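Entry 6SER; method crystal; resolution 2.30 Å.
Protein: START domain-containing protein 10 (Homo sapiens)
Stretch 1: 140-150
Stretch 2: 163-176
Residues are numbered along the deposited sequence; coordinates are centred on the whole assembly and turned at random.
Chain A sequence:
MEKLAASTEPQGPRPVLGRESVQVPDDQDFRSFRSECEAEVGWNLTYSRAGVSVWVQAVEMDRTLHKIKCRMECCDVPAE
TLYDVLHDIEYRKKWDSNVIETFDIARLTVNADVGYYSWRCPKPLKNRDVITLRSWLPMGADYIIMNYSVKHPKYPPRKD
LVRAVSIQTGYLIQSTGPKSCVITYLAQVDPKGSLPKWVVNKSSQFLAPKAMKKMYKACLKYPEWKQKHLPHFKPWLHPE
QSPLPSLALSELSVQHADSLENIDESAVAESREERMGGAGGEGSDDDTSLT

Stretch 1 140-150: GADYIIMNYSV
Stretch 2 (163-176) RAVSIQTGYLIQST

Strand 142-150 and strand 169-175 run antiparallel, their axes at 177° and 4.6 Å apart at closest approach, in register D142–Q174 through N147–T169. Most residues lie near phi/psi -130/140; G170 is almost fully extended at -177/176, N147 and Y148 lie near -155/160, and S149 and S175 have phi near -70°. Three hydrogen-bonded pairs each close a two-bond ring: Y143 N to I173 O (3.0 Å) and I173 N to Y143 O (2.8 Å); I145 N to Y171 O (3.1 Å) and Y171 N to I145 O (2.8 Å); N147 N to T169 O (2.9 Å) and T169 N to N147 O (3.0 Å). Between them, CA-H...O contacts such as I144 CA to Y171 O (3.3 Å) fill the gaps. At M146–G170 the CA atoms approach to 4.0 Å; glycine suits this spot, since an ideal CB on G170 would lie 2.9 Å from I145 O.

Beyond the corner at I167 and Q168, serines continue the bonding. S149 N donates to S166 O (2.7 Å), and S149 OG (chi1 m) accepts from S166 N (2.7 Å), a hydroxyl standing in for a backbone carbonyl. S166 OG (chi1 t) donates to N147 OD1 (chi1 p; 2.9 Å), though the modelled position of S166 OG is less sure. A water bridges S149 OG and A164 O. At the other end, D142 (m) accepts a weak bond from S175 N at OD2 (3.3 Å).

Apolar contacts pair I144 (m, t) with L172 (t, p), I144 CG1 to L172 CD1, 3.6 Å, on one face, and Y143 with I173 (both chi1 m), Y143 CB to I173 CB, 4.2 Å, on the other. I144, L172 and I173 are buried, where branched aliphatic side chains pack without polar groups to satisfy.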

ATOM      1  N   GLY A 140      -8.939 -17.472   1.205  1.00 66.77           N
ATOM      2  CA  GLY A 140      -9.069 -18.598   0.277  1.00 71.28           C
ATOM      3  C   GLY A 140      -7.943 -18.585  -0.694  1.00 73.94           C
ATOM      4  O   GLY A 140      -6.836 -18.798  -0.305  1.00 77.96           O
ATOM      5  N   ALA A 141      -8.259 -18.297  -1.928  1.00 75.98           N
ATOM      6  CA  ALA A 141      -7.243 -18.178  -2.964  1.00 78.80           C
ATOM      7  C   ALA A 141      -6.727 -16.755  -3.130  1.00 73.61           C
ATOM      8  O   ALA A 141      -5.704 -16.559  -3.799  1.00 75.55           O
ATOM      9  CB  ALA A 141      -7.795 -18.682  -4.300  1.00 77.20           C
ATOM     10  N   ASP A 142      -7.391 -15.771  -2.531  1.00 66.70           N
ATOM     11  CA  ASP A 142      -7.052 -14.368  -2.691  1.00 54.06           C
ATOM     12  C   ASP A 142      -6.318 -13.834  -1.468  1.00 45.86           C
ATOM     13  O   ASP A 142      -6.280 -14.463  -0.409  1.00 46.24           O
ATOM     14  CB  ASP A 142      -8.310 -13.537  -2.937  1.00 47.14           C
ATOM     15  CG  ASP A 142      -9.134 -14.077  -4.079  1.00 59.38           C
ATOM     16  OD1 ASP A 142     -10.341 -13.761  -4.148  1.00 44.56           O
ATOM     17  OD2 ASP A 142      -8.568 -14.839  -4.895  1.00 55.62           O
ATOM     18  N   TYR A 143      -5.735 -12.649  -1.634  1.00 35.47           N
ATOM     19  CA  TYR A 143      -5.030 -11.965  -0.565  1.00 29.06           C
ATOM     20  C   TYR A 143      -5.452 -10.502  -0.516  1.00 40.39           C
ATOM     21  O   TYR A 143      -5.686  -9.865  -1.550  1.00 30.48           O
ATOM     22  CB  TYR A 143      -3.510 -12.025  -0.746  1.00 26.56           C
ATOM     23  CG  TYR A 143      -2.883 -13.396  -0.909  1.00 25.63           C
ATOM     24  CD1 TYR A 143      -2.678 -13.945  -2.172  1.00 31.95           C
ATOM     25  CD2 TYR A 143      -2.441 -14.116   0.196  1.00 32.71           C
ATOM     26  CE1 TYR A 143      -2.070 -15.195  -2.330  1.00 36.29           C
ATOM     27  CE2 TYR A 143      -1.827 -15.355   0.056  1.00 37.84           C
ATOM     28  CZ  TYR A 143      -1.648 -15.892  -1.210  1.00 34.62           C
ATOM     29  OH  TYR A 143      -1.046 -17.122  -1.335  1.00 46.88           O
ATOM     30  N   ILE A 144      -5.525  -9.966   0.697  1.00 29.40           N
ATOM     31  CA  ILE A 144      -5.704  -8.535   0.906  1.00 31.38           C
ATOM     32  C   ILE A 144      -4.621  -8.041   1.851  1.00 33.12           C
ATOM     33  O   ILE A 144      -4.367  -8.659   2.890  1.00 31.52           O
ATOM     34  CB  ILE A 144      -7.089  -8.200   1.479  1.00 29.38           C
ATOM     35  CG1 ILE A 144      -8.184  -8.561   0.481  1.00 35.37           C
ATOM     36  CG2 ILE A 144      -7.166  -6.726   1.838  1.00 25.49           C
ATOM     37  CD1 ILE A 144      -9.576  -8.233   0.978  1.00 42.63           C
ATOM     38  N   ILE A 145      -3.989  -6.928   1.493  1.00 30.16           N
ATOM     39  CA  ILE A 145      -3.118  -6.176   2.383  1.00 30.35           C
ATOM     40  C   ILE A 145      -3.602  -4.738   2.361  1.00 36.99           C
ATOM     41  O   ILE A 145      -3.650  -4.128   1.288  1.00 37.99           O
ATOM     42  CB  ILE A 145      -1.647  -6.233   1.949  1.00 36.60           C
ATOM     43  CG1 ILE A 145      -1.258  -7.639   1.518  1.00 41.69           C
ATOM     44  CG2 ILE A 145      -0.755  -5.796   3.088  1.00 34.80           C
ATOM     45  CD1 ILE A 145       0.175  -7.734   1.075  1.00 39.86           C
ATOM     46  N   MET A 146      -3.954  -4.196   3.532  1.00 30.82           N
ATOM     47  CA  MET A 146      -4.380  -2.808   3.677  1.00 30.81           C
ATOM     48  C   MET A 146      -3.486  -2.067   4.662  1.00 35.17           C
ATOM     49  O   MET A 146      -2.832  -2.670   5.519  1.00 34.01           O
ATOM     50  CB  MET A 146      -5.812  -2.686   4.195  1.00 25.39           C
ATOM     51  CG  MET A 146      -6.687  -3.822   3.840  1.00 39.71           C
ATOM     52  SD  MET A 146      -8.334  -3.538   4.453  1.00 46.51           S
ATOM     53  CE  MET A 146      -8.121  -3.918   6.170  1.00 50.01           C
ATOM     54  N   ASN A 147      -3.501  -0.739   4.552  1.00 28.67           N
ATOM     55  CA  ASN A 147      -2.811   0.106   5.517  1.00 26.89           C
ATOM     56  C   ASN A 147      -3.487   1.470   5.553  1.00 27.88           C
ATOM     57  O   ASN A 147      -4.234   1.833   4.644  1.00 31.15           O
ATOM     58  CB  ASN A 147      -1.310   0.205   5.203  1.00 25.98           C
ATOM     59  CG  ASN A 147      -0.984   1.215   4.116  1.00 37.14           C
ATOM     60  OD1 ASN A 147      -1.310   2.395   4.235  1.00 32.03           O
ATOM     61  ND2 ASN A 147      -0.273   0.771   3.083  1.00 29.18           N
ATOM     62  N   TYR A 148      -3.222   2.212   6.630  1.00 32.08           N
ATOM     63  CA  TYR A 148      -3.621   3.607   6.772  1.00 27.28           C
ATOM     64  C   TYR A 148      -2.681   4.249   7.785  1.00 30.15           C
ATOM     65  O   TYR A 148      -2.086   3.555   8.615  1.00 26.63           O
ATOM     66  CB  TYR A 148      -5.088   3.745   7.211  1.00 33.59           C
ATOM     67  CG  TYR A 148      -5.374   3.216   8.601  1.00 36.90           C
ATOM     68  CD1 TYR A 148      -5.328   4.062   9.702  1.00 39.07           C
ATOM     69  CD2 TYR A 148      -5.670   1.872   8.816  1.00 31.29           C
ATOM     70  CE1 TYR A 148      -5.580   3.599  10.975  1.00 33.40           C
ATOM     71  CE2 TYR A 148      -5.925   1.395  10.093  1.00 31.52           C
ATOM     72  CZ  TYR A 148      -5.874   2.268  11.171  1.00 38.76           C
ATOM     73  OH  TYR A 148      -6.115   1.834  12.458  1.00 33.04           O
ATOM     74  N   SER A 149      -2.537   5.572   7.705  1.00 22.34           N
ATOM     75  CA  SER A 149      -1.516   6.250   8.490  1.00 26.37           C
ATOM     76  C   SER A 149      -1.887   6.276   9.965  1.00 28.24           C
ATOM     77  O   SER A 149      -3.063   6.236  10.344  1.00 22.63           O
ATOM     78  CB  SER A 149      -1.290   7.682   7.998  1.00 22.80           C
ATOM     79  OG  SER A 149      -0.405   7.713   6.898  1.00 23.96           O
ATOM     80  N   VAL A 150      -0.864   6.357  10.803  1.00 26.00           N
ATOM     81  CA  VAL A 150      -1.034   6.326  12.246  1.00 32.28           C
ATOM     82  C   VAL A 150       0.109   7.132  12.852  1.00 27.79           C
ATOM     83  O   VAL A 150       1.083   7.467  12.175  1.00 27.35           O
ATOM     84  CB  VAL A 150      -1.062   4.867  12.762  1.00 34.89           C
ATOM     85  CG1 VAL A 150       0.355   4.336  12.971  1.00 22.87           C
ATOM     86  CG2 VAL A 150      -1.880   4.760  14.009  1.00 44.53           C
ATOM     87  N   ARG A 163       5.528  14.903   6.247  1.00 27.36           N
ATOM     88  CA  ARG A 163       4.793  13.717   6.694  1.00 26.53           C
ATOM     89  C   ARG A 163       3.491  13.619   5.932  1.00 29.33           C
ATOM     90  O   ARG A 163       2.656  14.350   6.161  1.00 35.10           O
ATOM     91  CB  ARG A 163       4.535  13.702   8.189  1.00 29.85           C
ATOM     92  CG  ARG A 163       3.861  12.427   8.649  1.00 33.50           C
ATOM     93  CD  ARG A 163       4.871  11.346   8.485  1.00 31.47           C
ATOM     94  NE  ARG A 163       5.127  11.127   9.841  1.00 45.03           N
ATOM     95  CZ  ARG A 163       6.234  11.175  10.484  1.00 30.61           C
ATOM     96  NH1 ARG A 163       7.388  11.359   9.913  1.00 51.67           N
ATOM     97  NH2 ARG A 163       6.173  10.957  11.752  1.00 34.32           N
ATOM     98  N   ALA A 164       3.384  12.660   5.057  1.00 29.83           N
ATOM     99  CA  ALA A 164       2.163  12.412   4.298  1.00 25.14           C
ATOM    100  C   ALA A 164       1.215  11.558   5.119  1.00 30.22           C
ATOM    101  O   ALA A 164       1.558  11.076   6.141  1.00 25.72           O
ATOM    102  CB  ALA A 164       2.512  11.763   3.016  1.00 33.08           C
ATOM    103  N   VAL A 165       0.017  11.471   4.628  1.00 23.99           N
ATOM    104  CA  VAL A 165      -1.046  10.715   5.297  1.00 26.16           C
ATOM    105  C   VAL A 165      -1.671   9.749   4.311  1.00 31.45           C
ATOM    106  O   VAL A 165      -2.183  10.133   3.336  1.00 28.78           O
ATOM    107  CB  VAL A 165      -2.131  11.614   5.887  1.00 29.99           C
ATOM    108  CG1 VAL A 165      -3.223  10.804   6.516  1.00 27.69           C
ATOM    109  CG2 VAL A 165      -1.617  12.667   6.808  1.00 24.56           C
ATOM    110  N   SER A 166      -1.590   8.499   4.639  1.00 30.47           N
ATOM    111  CA  SER A 166      -2.266   7.456   3.877  1.00 28.25           C
ATOM    112  C   SER A 166      -3.659   7.279   4.476  1.00 30.31           C
ATOM    113  O   SER A 166      -3.811   6.658   5.531  1.00 28.96           O
ATOM    114  CB  SER A 166      -1.451   6.163   3.907  1.00 32.01           C
ATOM    115  OG  SER A 166      -2.265   5.047   3.554  1.00 31.19           O
ATOM    116  N   ILE A 167      -4.662   7.820   3.806  1.00 29.45           N
ATOM    117  CA  ILE A 167      -6.064   7.725   4.289  1.00 33.58           C
ATOM    118  C   ILE A 167      -6.485   6.265   4.209  1.00 32.40           C
ATOM    119  O   ILE A 167      -7.031   5.802   5.125  1.00 54.89           O
ATOM    120  CB  ILE A 167      -7.047   8.677   3.586  1.00 31.15           C
ATOM    121  CG1 ILE A 167      -6.667  10.130   3.787  1.00 35.64           C
ATOM    122  CG2 ILE A 167      -8.447   8.458   4.044  1.00 23.03           C
ATOM    123  CD1 ILE A 167      -5.886  10.688   2.704  1.00 38.85           C
ATOM    124  N   GLN A 168      -6.152   5.610   3.126  1.00 34.92           N
ATOM    125  CA  GLN A 168      -6.401   4.186   2.915  1.00 34.35           C
ATOM    126  C   GLN A 168      -5.609   3.765   1.698  1.00 35.90           C
ATOM    127  O   GLN A 168      -5.638   4.443   0.768  1.00 41.91           O
ATOM    128  CB  GLN A 168      -7.869   3.922   2.681  1.00 28.30           C
ATOM    129  CG  GLN A 168      -8.117   2.603   2.035  1.00 52.66           C
ATOM    130  CD  GLN A 168      -9.543   2.443   1.585  1.00 53.47           C
ATOM    131  OE1 GLN A 168     -10.086   3.223   0.836  1.00 52.59           O
ATOM    132  NE2 GLN A 168     -10.161   1.421   2.107  1.00 59.90           N
ATOM    133  N   THR A 169      -4.793   2.747   1.809  1.00 31.95           N
ATOM    134  CA  THR A 169      -4.049   2.170   0.683  1.00 36.52           C
ATOM    135  C   THR A 169      -4.062   0.653   0.843  1.00 31.73           C
ATOM    136  O   THR A 169      -4.096   0.222   1.883  1.00 34.76           O
ATOM    137  CB  THR A 169      -2.808   2.936   0.231  1.00 36.30           C
ATOM    138  OG1 THR A 169      -1.758   2.011   0.216  1.00 59.89           O
ATOM    139  CG2 THR A 169      -2.320   4.058   1.077  1.00 43.24           C
ATOM    140  N   GLY A 170      -4.138  -0.099  -0.222  1.00 31.40           N
ATOM    141  CA  GLY A 170      -4.190  -1.551  -0.102  1.00 30.61           C
ATOM    142  C   GLY A 170      -4.198  -2.252  -1.427  1.00 34.16           C
ATOM    143  O   GLY A 170      -4.300  -1.616  -2.393  1.00 31.44           O
ATOM    144  N   TYR A 171      -4.168  -3.566  -1.368  1.00 34.79           N
ATOM    145  CA  TYR A 171      -4.057  -4.402  -2.543  1.00 22.35           C
ATOM    146  C   TYR A 171      -4.990  -5.584  -2.389  1.00 32.73           C
ATOM    147  O   TYR A 171      -5.106  -6.156  -1.302  1.00 30.90           O
ATOM    148  CB  TYR A 171      -2.621  -4.911  -2.738  1.00 24.88           C
ATOM    149  CG  TYR A 171      -1.589  -3.832  -2.919  1.00 26.80           C
ATOM    150  CD1 TYR A 171      -1.152  -3.490  -4.195  1.00 32.19           C
ATOM    151  CD2 TYR A 171      -1.058  -3.147  -1.811  1.00 28.33           C
ATOM    152  CE1 TYR A 171      -0.206  -2.498  -4.374  1.00 37.16           C
ATOM    153  CE2 TYR A 171      -0.114  -2.155  -1.976  1.00 30.94           C
ATOM    154  CZ  TYR A 171       0.308  -1.835  -3.260  1.00 37.46           C
ATOM    155  OH  TYR A 171       1.251  -0.848  -3.430  1.00 47.91           O
ATOM    156  N   LEU A 172      -5.700  -5.900  -3.468  1.00 27.16           N
ATOM    157  CA  LEU A 172      -6.476  -7.125  -3.583  1.00 30.62           C
ATOM    158  C   LEU A 172      -5.799  -7.972  -4.649  1.00 32.08           C
ATOM    159  O   LEU A 172      -5.648  -7.527  -5.794  1.00 31.82           O
ATOM    160  CB  LEU A 172      -7.938  -6.842  -3.951  1.00 31.20           C
ATOM    161  CG  LEU A 172      -8.738  -8.091  -4.308  1.00 31.93           C
ATOM    162  CD1 LEU A 172      -8.979  -8.891  -3.050  1.00 22.61           C
ATOM    163  CD2 LEU A 172     -10.055  -7.703  -4.975  1.00 30.21           C
ATOM    164  N   ILE A 173      -5.343  -9.156  -4.267  1.00 28.60           N
ATOM    165  CA  ILE A 173      -4.766 -10.101  -5.208  1.00 24.79           C
ATOM    166  C   ILE A 173      -5.788 -11.211  -5.407  1.00 37.41           C
ATOM    167  O   ILE A 173      -6.218 -11.855  -4.445  1.00 32.46           O
ATOM    168  CB  ILE A 173      -3.416 -10.651  -4.713  1.00 32.44           C
ATOM    169  CG1 ILE A 173      -2.444  -9.505  -4.391  1.00 30.92           C
ATOM    170  CG2 ILE A 173      -2.792 -11.588  -5.758  1.00 25.16           C
ATOM    171  CD1 ILE A 173      -1.107  -9.970  -3.856  1.00 29.50           C
ATOM    172  N   GLN A 174      -6.223 -11.402  -6.643  1.00 33.29           N
ATOM    173  CA  GLN A 174      -7.170 -12.456  -6.974  1.00 35.35           C
ATOM    174  C   GLN A 174      -6.445 -13.468  -7.842  1.00 33.04           C
ATOM    175  O   GLN A 174      -5.933 -13.116  -8.914  1.00 31.85           O
ATOM    176  CB  GLN A 174      -8.400 -11.888  -7.681  1.00 35.35           C
ATOM    177  CG  GLN A 174      -9.301 -11.075  -6.749  1.00 34.20           C
ATOM    178  CD  GLN A 174     -10.290 -10.193  -7.488  1.00 40.12           C
ATOM    179  OE1 GLN A 174      -9.904  -9.392  -8.344  1.00 32.81           O
ATOM    180  NE2 GLN A 174     -11.570 -10.326  -7.153  1.00 47.60           N
ATOM    181  N   SER A 175      -6.359 -14.706  -7.361  1.00 38.83           N
ATOM    182  CA  SER A 175      -5.769 -15.765  -8.168  1.00 40.12           C
ATOM    183  C   SER A 175      -6.704 -16.133  -9.311  1.00 40.18           C
ATOM    184  O   SER A 175      -7.910 -16.306  -9.110  1.00 41.40           O
ATOM    185  CB  SER A 175      -5.487 -16.998  -7.323  1.00 40.39           C
ATOM    186  OG  SER A 175      -4.939 -18.010  -8.148  1.00 44.98           O
ATOM    187  N   THR A 176      -6.149 -16.245 -10.511  1.00 42.93           N
ATOM    188  CA  THR A 176      -6.901 -16.661 -11.690  1.00 50.42           C
ATOM    189  C   THR A 176      -6.415 -18.020 -12.185  1.00 54.86           C
ATOM    190  O   THR A 176      -6.403 -18.297 -13.382  1.00 54.32           O
ATOM    191  CB  THR A 176      -6.802 -15.620 -12.805  1.00 40.20           C
ATOM    192  OG1 THR A 176      -5.431 -15.449 -13.188  1.00 37.14           O
ATOM    193  CG2 THR A 176      -7.373 -14.280 -12.347  1.00 42.44           C
TER
HETATM  194  O   HOH W   1       1.761   8.960   7.876  1.00 34.56           O